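Local coordinates for pollen-specific leucine-rich repeat extensin-like protein 1 (Arabidopsis thaliana, PDB 6TME) that probably acts in the pollen cell wall as an extracellular leucine-rich repeat receptor for secreted peptide ligands during pollen tube growth, at residues V260-L274 with N283-T295. Numbering follows the deposited sequence.
Sequences VTVFDASSNGFVGSL and NVEQMDFSYNKFT. With NAG (2-acetamido-2-deoxy-beta-D-glucopyranose), chain E.
N292 reaches across with both ends of its amide, binding the neighbouring turn at two points. ND2 donates to A265 O at 3.0 Å, with that oxygen in the amide plane, and also to F289 O of its own segment; OD1 takes the backbone N of F270 in a nearly straight bond (166°). The amide carbon lies anti to the carbonyl carbon (chi1 -84°), beside the F270 ring, whose plane is turned 46° from the amide. N268, one turn earlier, repeats this role toward L246 and F241.

On the inward side phenylalanines meet. F263 CE1 touches F289 CE1 at 3.9 Å, the two side chains crossing at a slant, while A265 CB sits at the edge of the F289 ring. L274 CD2 is shared by two rings: it lies 3.9 Å above the plane of F294, over its centre, and above one face of F289 nearer the rim, making a CH-pi contact with each. CZ of F294 presses against F270 CB.

Strands 262-264 and 286-288 run parallel, 9° apart. On the concave face, opposite F263 and M287, D264 and D288 point the same way, with OD2 atoms 3.4 Å apart. Each closes an Asx turn through OD1, which accepts N and OG of S266 or S290 respectively. D264 OD2 is held by an aromatic side chain of another protein chain, whereas a glycan sugar bonds weakly to D288 OD2.

Parallel strands, a phenylalanine core behind them and a row of asparagines, each hydrogen-bonding to the turn before it, are the hallmark of this leucine-rich repeat solenoid.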
# COMPACT_ATOMS: atom_id res chain seq x y z
N VAL A 260 -4.49 -11.30 9.81
CA VAL A 260 -3.32 -10.94 9.00
C VAL A 260 -2.77 -12.16 8.27
O VAL A 260 -2.58 -13.23 8.86
CB VAL A 260 -2.25 -10.30 9.90
CG1 VAL A 260 -0.87 -10.49 9.32
CG2 VAL A 260 -2.56 -8.81 10.08
N THR A 261 -2.50 -12.01 6.97
CA THR A 261 -1.79 -13.03 6.20
C THR A 261 -0.36 -12.65 5.87
O THR A 261 0.44 -13.54 5.53
CB THR A 261 -2.52 -13.31 4.88
OG1 THR A 261 -2.59 -12.10 4.10
CG2 THR A 261 -3.90 -13.86 5.13
N VAL A 262 -0.03 -11.36 5.91
CA VAL A 262 1.26 -10.86 5.48
C VAL A 262 1.68 -9.83 6.51
O VAL A 262 1.05 -8.77 6.63
CB VAL A 262 1.24 -10.20 4.09
CG1 VAL A 262 2.61 -9.58 3.82
CG2 VAL A 262 0.86 -11.19 2.99
N PHE A 263 2.74 -10.13 7.25
CA PHE A 263 3.31 -9.18 8.20
C PHE A 263 4.81 -9.10 7.92
O PHE A 263 5.57 -10.02 8.26
CB PHE A 263 3.03 -9.59 9.66
CG PHE A 263 3.37 -8.49 10.64
CD1 PHE A 263 4.67 -8.29 11.04
CD2 PHE A 263 2.39 -7.62 11.08
CE1 PHE A 263 4.99 -7.25 11.89
CE2 PHE A 263 2.70 -6.58 11.94
CZ PHE A 263 4.00 -6.40 12.34
N ASP A 264 5.24 -8.01 7.32
CA ASP A 264 6.64 -7.85 6.91
C ASP A 264 7.21 -6.61 7.60
O ASP A 264 6.81 -5.48 7.30
CB ASP A 264 6.74 -7.77 5.39
CG ASP A 264 8.17 -7.97 4.89
OD1 ASP A 264 9.12 -7.48 5.55
OD2 ASP A 264 8.35 -8.60 3.82
N ALA A 265 8.14 -6.83 8.54
CA ALA A 265 8.78 -5.76 9.30
C ALA A 265 10.26 -5.66 9.00
O ALA A 265 11.02 -5.09 9.79
CB ALA A 265 8.56 -5.97 10.80
N SER A 266 10.68 -6.15 7.84
CA SER A 266 12.10 -6.37 7.62
C SER A 266 12.82 -5.07 7.28
O SER A 266 12.23 -4.07 6.85
CB SER A 266 12.32 -7.41 6.51
OG SER A 266 11.91 -6.93 5.25
N SER A 267 14.14 -5.10 7.50
CA SER A 267 15.04 -4.00 7.14
C SER A 267 14.67 -2.74 7.91
O SER A 267 14.50 -1.66 7.34
CB SER A 267 15.03 -3.76 5.63
OG SER A 267 15.54 -4.90 4.99
N ASN A 268 14.51 -2.90 9.22
CA ASN A 268 14.32 -1.77 10.12
C ASN A 268 15.40 -1.87 11.20
O ASN A 268 16.51 -2.31 10.91
CB ASN A 268 12.90 -1.77 10.68
CG ASN A 268 11.89 -1.10 9.70
OD1 ASN A 268 11.82 0.12 9.62
ND2 ASN A 268 11.16 -1.90 8.93
N GLY A 269 15.07 -1.48 12.42
CA GLY A 269 16.03 -1.50 13.50
C GLY A 269 15.36 -1.96 14.78
O GLY A 269 15.63 -1.43 15.86
N PHE A 270 14.45 -2.93 14.66
CA PHE A 270 13.77 -3.41 15.85
C PHE A 270 14.72 -4.18 16.76
O PHE A 270 15.72 -4.75 16.32
CB PHE A 270 12.59 -4.29 15.45
CG PHE A 270 11.53 -3.56 14.68
CD1 PHE A 270 10.75 -2.58 15.31
CD2 PHE A 270 11.31 -3.84 13.35
CE1 PHE A 270 9.77 -1.91 14.60
CE2 PHE A 270 10.33 -3.17 12.64
CZ PHE A 270 9.56 -2.21 13.26
N VAL A 271 14.40 -4.18 18.05
CA VAL A 271 15.19 -4.82 19.08
C VAL A 271 14.26 -5.65 19.95
O VAL A 271 13.05 -5.69 19.73
CB VAL A 271 15.97 -3.80 19.94
CG1 VAL A 271 17.05 -3.10 19.12
CG2 VAL A 271 15.00 -2.79 20.53
N GLY A 272 14.84 -6.31 20.94
CA GLY A 272 14.05 -7.16 21.79
C GLY A 272 13.83 -8.54 21.21
O GLY A 272 14.42 -8.95 20.20
N SER A 273 12.96 -9.26 21.88
CA SER A 273 12.54 -10.59 21.46
C SER A 273 11.22 -10.50 20.72
O SER A 273 10.45 -9.56 20.88
CB SER A 273 12.41 -11.53 22.66
OG SER A 273 13.53 -11.43 23.50
N LEU A 274 10.99 -11.49 19.87
CA LEU A 274 9.67 -11.63 19.29
C LEU A 274 8.68 -11.82 20.43
O LEU A 274 8.95 -12.59 21.35
CB LEU A 274 9.62 -12.83 18.34
CG LEU A 274 10.58 -12.67 17.18
CD1 LEU A 274 10.44 -13.81 16.18
CD2 LEU A 274 10.37 -11.31 16.51
N ASN A 283 -3.74 -16.59 11.07
CA ASN A 283 -3.87 -16.62 9.61
C ASN A 283 -2.60 -16.25 8.87
O ASN A 283 -2.61 -16.27 7.63
CB ASN A 283 -5.00 -15.68 9.14
CG ASN A 283 -6.35 -16.37 9.09
OD1 ASN A 283 -6.61 -17.20 8.21
ND2 ASN A 283 -7.21 -16.05 10.05
N VAL A 284 -1.51 -15.89 9.56
CA VAL A 284 -0.38 -15.32 8.87
C VAL A 284 0.23 -16.36 7.94
O VAL A 284 0.35 -17.54 8.30
CB VAL A 284 0.65 -14.74 9.85
CG1 VAL A 284 1.52 -15.81 10.47
CG2 VAL A 284 1.51 -13.69 9.12
N GLU A 285 0.52 -15.95 6.71
CA GLU A 285 1.12 -16.83 5.73
C GLU A 285 2.56 -16.46 5.44
O GLU A 285 3.43 -17.34 5.35
CB GLU A 285 0.31 -16.81 4.44
CG GLU A 285 -1.03 -17.53 4.57
CD GLU A 285 -1.98 -17.22 3.42
OE1 GLU A 285 -1.51 -16.74 2.36
OE2 GLU A 285 -3.20 -17.42 3.60
N GLN A 286 2.81 -15.16 5.31
CA GLN A 286 4.13 -14.59 5.05
C GLN A 286 4.48 -13.74 6.25
O GLN A 286 3.72 -12.84 6.63
CB GLN A 286 4.12 -13.75 3.77
CG GLN A 286 3.66 -14.49 2.52
CD GLN A 286 4.74 -15.41 1.95
OE1 GLN A 286 5.94 -15.10 2.00
NE2 GLN A 286 4.31 -16.52 1.40
N MET A 287 5.62 -14.03 6.87
CA MET A 287 6.09 -13.28 8.03
C MET A 287 7.59 -13.10 7.87
O MET A 287 8.32 -14.08 7.76
CB MET A 287 5.74 -13.98 9.35
CG MET A 287 5.82 -13.02 10.55
SD MET A 287 4.83 -13.51 11.98
CE MET A 287 5.56 -15.08 12.40
N ASP A 288 8.03 -11.84 7.83
CA ASP A 288 9.41 -11.48 7.52
C ASP A 288 9.90 -10.50 8.58
O ASP A 288 9.42 -9.37 8.65
CB ASP A 288 9.52 -10.84 6.13
CG ASP A 288 10.99 -10.62 5.69
OD1 ASP A 288 11.91 -10.73 6.51
OD2 ASP A 288 11.23 -10.32 4.50
N PHE A 289 10.86 -10.93 9.40
CA PHE A 289 11.51 -10.03 10.35
C PHE A 289 12.98 -9.82 10.02
O PHE A 289 13.73 -9.32 10.87
CB PHE A 289 11.40 -10.55 11.78
CG PHE A 289 10.00 -10.65 12.29
CD1 PHE A 289 9.20 -9.54 12.39
CD2 PHE A 289 9.50 -11.85 12.71
CE1 PHE A 289 7.93 -9.64 12.87
CE2 PHE A 289 8.23 -11.95 13.21
CZ PHE A 289 7.44 -10.86 13.27
N SER A 290 13.41 -10.22 8.82
CA SER A 290 14.84 -10.16 8.50
C SER A 290 15.39 -8.73 8.65
O SER A 290 14.65 -7.74 8.61
CB SER A 290 15.10 -10.69 7.08
OG SER A 290 14.67 -9.76 6.11
N TYR A 291 16.70 -8.65 8.85
CA TYR A 291 17.45 -7.39 8.84
C TYR A 291 16.95 -6.44 9.92
O TYR A 291 16.50 -5.32 9.66
CB TYR A 291 17.40 -6.71 7.47
CG TYR A 291 18.17 -7.43 6.42
CD1 TYR A 291 19.54 -7.23 6.30
CD2 TYR A 291 17.54 -8.31 5.55
CE1 TYR A 291 20.27 -7.89 5.34
CE2 TYR A 291 18.25 -8.99 4.58
CZ TYR A 291 19.62 -8.78 4.48
OH TYR A 291 20.36 -9.43 3.52
N ASN A 292 17.02 -6.91 11.15
CA ASN A 292 16.69 -6.11 12.31
C ASN A 292 17.76 -6.37 13.36
O ASN A 292 18.86 -6.82 13.05
CB ASN A 292 15.26 -6.44 12.74
CG ASN A 292 14.24 -5.64 11.96
OD1 ASN A 292 14.19 -4.42 12.07
ND2 ASN A 292 13.43 -6.33 11.16
N LYS A 293 17.43 -6.11 14.62
CA LYS A 293 18.35 -6.38 15.72
C LYS A 293 17.66 -7.22 16.78
O LYS A 293 17.91 -7.07 17.98
CB LYS A 293 18.90 -5.09 16.32
CG LYS A 293 20.12 -4.60 15.60
CD LYS A 293 19.94 -3.23 14.99
CE LYS A 293 19.79 -2.17 16.04
NZ LYS A 293 19.77 -0.83 15.41
N PHE A 294 16.78 -8.13 16.36
CA PHE A 294 16.10 -8.99 17.32
C PHE A 294 17.08 -9.94 17.98
O PHE A 294 18.08 -10.38 17.39
CB PHE A 294 15.02 -9.83 16.65
CG PHE A 294 13.89 -9.04 16.10
CD1 PHE A 294 13.00 -8.39 16.95
CD2 PHE A 294 13.69 -8.98 14.73
CE1 PHE A 294 11.93 -7.66 16.44
CE2 PHE A 294 12.63 -8.24 14.21
CZ PHE A 294 11.74 -7.59 15.07
N THR A 295 16.75 -10.30 19.22
CA THR A 295 17.55 -11.22 20.00
C THR A 295 16.65 -12.29 20.58
O THR A 295 15.42 -12.16 20.59
CB THR A 295 18.32 -10.50 21.11
OG1 THR A 295 17.41 -9.72 21.89
CG2 THR A 295 19.38 -9.58 20.52
C1 NAG E . 9.93 -15.87 1.37
C2 NAG E . 9.87 -15.78 -0.15
C3 NAG E . 11.15 -15.14 -0.69
C4 NAG E . 11.33 -13.76 -0.07
C5 NAG E . 11.36 -13.86 1.45
C6 NAG E . 11.30 -12.51 2.12
C7 NAG E . 8.45 -17.60 -1.01
C8 NAG E . 8.43 -18.95 -1.65
N2 NAG E . 9.66 -17.09 -0.76
O3 NAG E . 11.05 -15.00 -2.10
O4 NAG E . 12.49 -13.11 -0.58
O5 NAG E . 10.20 -14.57 1.92
O6 NAG E . 10.00 -11.94 2.00
O7 NAG E . 7.42 -16.99 -0.74
O HOH W 1 -3.16 -13.85 11.31
O HOH W 2 17.84 0.42 16.13
O HOH W 3 17.86 -6.96 21.21
O HOH W 4 12.66 -13.98 20.26